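Long-range contacts in coelenterazine-binding protein with bound coelenterazine (Renilla muelleri, PDB 2HQ8), which binds the luciferin coelenterazine and, on binding calcium, makes it available for the luciferase reaction with oxygen: residues 21-26 with 34-39; 29-34 with 76-81. All coordinates share one frame; numbering follows the deposited sequence.

Contact 1: 21-26 with 34-39; sequences QRVDVT and EDYELI. With CA (calcium ion), chain D.
Asp24, Thr26 and Asp35 meet across the contact through one calcium ion. Asp24 OD1 binds the calcium at 2.4 Å, and Thr26 OG1 lies at the same distance from it. Asp35 is bidentate, with OD1 and OD2 each 2.5 Å from the metal. The Asp24 and Asp35 carboxylate planes are turned 74° apart, so the two groups grip the ion in different orientations. Asp28 OD1, the carbonyl oxygen of Phe30 and a water complete seven ligands. This is the EF-hand arrangement, with an aspartate in place of the usual bidentate glutamate at the last loop position.

Hydrogen bonding reinforces the site. Thr26 N donates to Asp35 OD1 over 3.0 Å and meets it nearly along its C-O axis; the bond is nearly straight, 165° at the hydrogen. The other oxygen, OD2, accepts from Ser32 N, so each Asp35 oxygen has both the metal and a backbone N-H to hold it. Asp24 OD2 is bonded to Gly29 N, which fixes the turn of that carboxylate while OD1 serves the calcium.

Apolar packing lies beside the metal site. Val25 CG2 sits between its own backbone N and carbonyl carbon, with CG1 at chi1 -72°. From there CG2 touches Leu38 CB at 3.7 Å, and it also packs on Ile39 CG1. Val23 CG1 approaches Tyr36 CE1 obliquely at 3.7 Å.

The contact joins the end of helix 6-23 and the start of the loop to helix 33-46, the two helices of the first EF-hand. Helix 51-67 covers Tyr36 and Ile39 through Val64, Ala65 and Phe61. Val131 of helix 121-131 also touches Ile39, and Val23 packs on Ile31 of strand 30-31.

Contact 2: 29-34 with 76-81; sequences GFISRE and ISVEEA. With CA (calcium ion), chain D.
Phe30 and Ile31 pair with Ser77 and Ile76 in a short antiparallel ladder. Ile31 and Ile76 form the hydrogen-bonded pair. Ile31 N donates to Ile76 O over 2.7 Å, and Ile76 N returns a bond to Ile31 O at 3.0 Å. Both are nearly straight. Phe30 and Ser77 form the non-hydrogen-bonded pair, with their CA atoms 4.1 Å apart. Beyond it, Val78 N donates to Gly29 O over 2.9 Å. Gly29 has a positive phi of 83° at this point, where the loop turns into the strand. The sheet is the small one that couples the two loops of an EF-hand pair.

The Phe30 ring lies along the backbone of the partner strand. Its CD1 is 3.3 Å from Ser77 N, and the carbonyl carbon of Ile76 lies at the ring edge. Arg75 makes a cation-pi contact with the same ring. Ile31 runs roughly perpendicular to Val78, and its CD1 rests 3.9 Å from Val78 CG1. Met20 of helix 6-23 also packs on Val78. At chi1 79° the Ser77 hydroxyl turns back over its own main chain, where OG accepts from Glu80 N. This caps the start of helix 78-89. Ser32 occupies the N-cap position of helix 33-46, and its OG donates to Glu34 OE1 at 2.6 Å.

Two polar groups tie this pairing to the calcium. Phe30 O binds the ion directly at 2.3 Å. Ser32 OG accepts from the metal-bound water, and its bond to Glu34 places that carboxylate behind a second-shell hydroxyl. Phe30 thus gives its carbonyl to the calcium and also pairs with Ser77, so the pairing holds the metal loop against the start of helix 78-89.

Contacts 1 and 2 share one calcium site and helix 33-46, and their segments alternate along the chain. Contact 1 is partly buried and lies within one EF-hand. Contact 2 is a surface contact and joins that hand to the next. Their chemistry differs accordingly. Contact 1 relies on side-chain oxygens around the metal and on a patch of aliphatic packing. Contact 2 relies mainly on backbone bonds, and it gives the ion a carbonyl oxygen. The two adjoin at the metal loop. Glu34 belongs to both segment pairs, and the calcium-bound water also lies in both.

Contact 1: 21-26 with 34-39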
# COMPACT_ATOMS: atom_id res chain seq x y z
N GLN A 21 6.82 -7.18 -2.48
CA GLN A 21 6.35 -8.11 -3.53
C GLN A 21 5.07 -7.64 -4.19
O GLN A 21 4.94 -7.72 -5.40
CB GLN A 21 6.23 -9.52 -2.99
CG GLN A 21 7.60 -10.13 -2.74
CD GLN A 21 7.53 -11.58 -2.29
OE1 GLN A 21 6.55 -12.27 -2.57
NE2 GLN A 21 8.56 -12.03 -1.59
N ARG A 22 4.13 -7.10 -3.42
CA ARG A 22 2.90 -6.53 -3.98
C ARG A 22 3.18 -5.31 -4.88
O ARG A 22 2.57 -5.19 -5.94
CB ARG A 22 1.91 -6.17 -2.86
CG ARG A 22 1.27 -7.40 -2.18
CD ARG A 22 0.66 -8.42 -3.16
NE ARG A 22 1.66 -9.37 -3.70
CZ ARG A 22 1.64 -9.91 -4.92
NH1 ARG A 22 0.65 -9.66 -5.77
NH2 ARG A 22 2.60 -10.74 -5.30
N VAL A 23 4.08 -4.44 -4.44
CA VAL A 23 4.44 -3.22 -5.20
C VAL A 23 5.14 -3.62 -6.50
O VAL A 23 4.92 -2.99 -7.53
CB VAL A 23 5.27 -2.19 -4.37
CG1 VAL A 23 5.78 -1.01 -5.25
CG2 VAL A 23 4.41 -1.64 -3.18
N ASP A 24 5.93 -4.69 -6.45
CA ASP A 24 6.57 -5.18 -7.69
C ASP A 24 5.56 -5.85 -8.64
O ASP A 24 5.59 -7.09 -8.83
CB ASP A 24 7.72 -6.13 -7.40
CG ASP A 24 8.39 -6.66 -8.68
OD1 ASP A 24 8.22 -6.05 -9.75
OD2 ASP A 24 9.07 -7.69 -8.59
N VAL A 25 4.73 -5.04 -9.27
CA VAL A 25 3.75 -5.53 -10.23
C VAL A 25 4.38 -5.92 -11.55
O VAL A 25 3.82 -6.76 -12.28
CB VAL A 25 2.57 -4.57 -10.45
CG1 VAL A 25 1.66 -4.59 -9.20
CG2 VAL A 25 3.07 -3.12 -10.79
N THR A 26 5.54 -5.34 -11.88
CA THR A 26 6.21 -5.75 -13.12
C THR A 26 6.84 -7.13 -13.06
O THR A 26 7.16 -7.70 -14.11
CB THR A 26 7.24 -4.73 -13.67
OG1 THR A 26 8.39 -4.70 -12.82
CG2 THR A 26 6.62 -3.37 -13.86
N GLU A 34 8.21 2.26 -12.93
CA GLU A 34 7.41 1.40 -13.78
C GLU A 34 6.31 0.65 -13.01
O GLU A 34 5.19 0.50 -13.55
CB GLU A 34 8.29 0.38 -14.51
CG GLU A 34 9.21 1.02 -15.63
CD GLU A 34 10.51 1.69 -15.13
OE1 GLU A 34 10.88 1.61 -13.96
OE2 GLU A 34 11.16 2.33 -15.97
N ASP A 35 6.65 0.17 -11.81
CA ASP A 35 5.67 -0.46 -10.89
C ASP A 35 4.52 0.49 -10.51
O ASP A 35 3.34 0.14 -10.61
CB ASP A 35 6.35 -1.00 -9.62
CG ASP A 35 7.35 -2.10 -9.92
OD1 ASP A 35 6.93 -3.09 -10.56
OD2 ASP A 35 8.54 -1.98 -9.53
N TYR A 36 4.88 1.66 -10.00
CA TYR A 36 3.87 2.68 -9.69
C TYR A 36 3.01 3.01 -10.88
O TYR A 36 1.79 3.10 -10.75
CB TYR A 36 4.52 3.94 -9.07
CG TYR A 36 4.91 3.66 -7.64
CD1 TYR A 36 6.04 2.89 -7.35
CD2 TYR A 36 4.13 4.10 -6.58
CE1 TYR A 36 6.39 2.58 -6.07
CE2 TYR A 36 4.49 3.81 -5.26
CZ TYR A 36 5.63 3.04 -5.03
OH TYR A 36 5.99 2.72 -3.75
N GLU A 37 3.62 3.15 -12.06
CA GLU A 37 2.83 3.45 -13.27
C GLU A 37 1.86 2.33 -13.60
O GLU A 37 0.67 2.56 -13.87
CB GLU A 37 3.75 3.72 -14.45
CG GLU A 37 2.94 4.24 -15.64
CD GLU A 37 3.75 4.35 -16.91
OE1 GLU A 37 4.79 3.64 -17.04
OE2 GLU A 37 3.31 5.12 -17.79
N LEU A 38 2.34 1.10 -13.51
CA LEU A 38 1.49 -0.05 -13.83
C LEU A 38 0.32 -0.22 -12.85
O LEU A 38 -0.77 -0.62 -13.27
CB LEU A 38 2.30 -1.33 -13.89
CG LEU A 38 1.56 -2.60 -14.32
CD1 LEU A 38 0.77 -2.38 -15.61
CD2 LEU A 38 2.56 -3.76 -14.38
N ILE A 39 0.55 0.07 -11.58
CA ILE A 39 -0.51 -0.04 -10.56
C ILE A 39 -1.60 0.96 -10.94
O ILE A 39 -2.79 0.63 -10.87
CB ILE A 39 0.05 0.24 -9.13
CG1 ILE A 39 1.01 -0.87 -8.67
CG2 ILE A 39 -1.08 0.44 -8.11
CD1 ILE A 39 1.76 -0.49 -7.35
CA CA D . 9.19 -4.09 -10.63
O HOH W 1 10.81 -2.70 -11.69

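Contact 2: 29-34 with 76-81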
# COMPACT_ATOMS: atom_id res chain seq x y z
N GLY A 29 11.48 -8.42 -9.82
CA GLY A 29 12.17 -8.58 -8.53
C GLY A 29 12.79 -7.27 -8.02
O GLY A 29 13.59 -7.26 -7.08
N PHE A 30 12.37 -6.18 -8.64
CA PHE A 30 12.75 -4.82 -8.27
C PHE A 30 11.52 -3.91 -8.13
O PHE A 30 10.46 -4.16 -8.71
CB PHE A 30 13.63 -4.21 -9.35
CG PHE A 30 14.97 -4.85 -9.45
CD1 PHE A 30 16.03 -4.41 -8.65
CD2 PHE A 30 15.17 -5.93 -10.31
CE1 PHE A 30 17.29 -5.02 -8.71
CE2 PHE A 30 16.42 -6.56 -10.38
CZ PHE A 30 17.49 -6.10 -9.57
N ILE A 31 11.72 -2.82 -7.39
CA ILE A 31 10.77 -1.73 -7.26
C ILE A 31 11.34 -0.54 -8.06
O ILE A 31 12.48 -0.14 -7.83
CB ILE A 31 10.62 -1.29 -5.79
CG1 ILE A 31 10.09 -2.43 -4.90
CG2 ILE A 31 9.73 -0.01 -5.69
CD1 ILE A 31 8.89 -3.14 -5.48
N SER A 32 10.53 -0.00 -8.96
CA SER A 32 10.86 1.11 -9.83
C SER A 32 9.61 1.94 -10.15
O SER A 32 8.44 1.53 -9.84
CB SER A 32 11.55 0.60 -11.11
OG SER A 32 10.65 -0.07 -11.99
N ARG A 33 9.81 3.09 -10.79
CA ARG A 33 8.63 3.89 -11.14
C ARG A 33 7.68 3.17 -12.09
O ARG A 33 6.49 3.43 -12.07
CB ARG A 33 9.06 5.23 -11.71
CG ARG A 33 9.72 5.17 -13.06
CD ARG A 33 10.35 6.55 -13.39
NE ARG A 33 9.36 7.61 -13.63
CZ ARG A 33 9.06 8.61 -12.79
NH1 ARG A 33 9.61 8.72 -11.61
NH2 ARG A 33 8.17 9.53 -13.17
N GLU A 34 8.21 2.26 -12.93
CA GLU A 34 7.41 1.40 -13.78
C GLU A 34 6.31 0.65 -13.01
O GLU A 34 5.19 0.50 -13.55
CB GLU A 34 8.29 0.38 -14.51
CG GLU A 34 9.21 1.02 -15.63
CD GLU A 34 10.51 1.69 -15.13
OE1 GLU A 34 10.88 1.61 -13.96
OE2 GLU A 34 11.16 2.33 -15.97
N ILE A 76 15.33 -0.68 -7.11
CA ILE A 76 15.80 -1.28 -5.85
C ILE A 76 15.23 -2.70 -5.74
O ILE A 76 14.00 -2.88 -5.89
CB ILE A 76 15.33 -0.47 -4.61
CG1 ILE A 76 15.69 1.03 -4.76
CG2 ILE A 76 15.85 -1.08 -3.33
CD1 ILE A 76 17.18 1.37 -5.02
N SER A 77 16.08 -3.68 -5.45
CA SER A 77 15.63 -5.09 -5.32
C SER A 77 14.60 -5.22 -4.20
O SER A 77 14.70 -4.52 -3.19
CB SER A 77 16.81 -6.05 -5.06
OG SER A 77 17.25 -6.03 -3.72
N VAL A 78 13.61 -6.09 -4.39
CA VAL A 78 12.58 -6.30 -3.35
C VAL A 78 13.19 -6.79 -2.04
O VAL A 78 12.74 -6.44 -0.94
CB VAL A 78 11.42 -7.24 -3.86
CG1 VAL A 78 10.63 -6.55 -4.94
CG2 VAL A 78 11.94 -8.60 -4.32
N GLU A 79 14.26 -7.58 -2.16
CA GLU A 79 15.02 -7.98 -0.99
C GLU A 79 15.65 -6.78 -0.24
O GLU A 79 15.46 -6.65 0.98
CB GLU A 79 16.10 -9.02 -1.37
CG GLU A 79 17.15 -9.23 -0.30
CD GLU A 79 16.71 -10.17 0.81
OE1 GLU A 79 15.57 -10.68 0.73
OE2 GLU A 79 17.52 -10.39 1.75
N GLU A 80 16.39 -5.93 -0.94
CA GLU A 80 16.97 -4.73 -0.31
C GLU A 80 15.87 -3.83 0.29
O GLU A 80 15.99 -3.38 1.42
CB GLU A 80 17.81 -3.93 -1.30
CG GLU A 80 18.40 -2.64 -0.69
CD GLU A 80 19.08 -1.76 -1.72
OE1 GLU A 80 19.81 -2.32 -2.59
OE2 GLU A 80 18.87 -0.51 -1.67
N ALA A 81 14.85 -3.56 -0.50
CA ALA A 81 13.74 -2.69 -0.09
C ALA A 81 13.15 -3.18 1.24
O ALA A 81 12.95 -2.39 2.17
CB ALA A 81 12.68 -2.63 -1.17
CA CA D . 9.19 -4.09 -10.63
O HOH W 1 10.81 -2.70 -11.69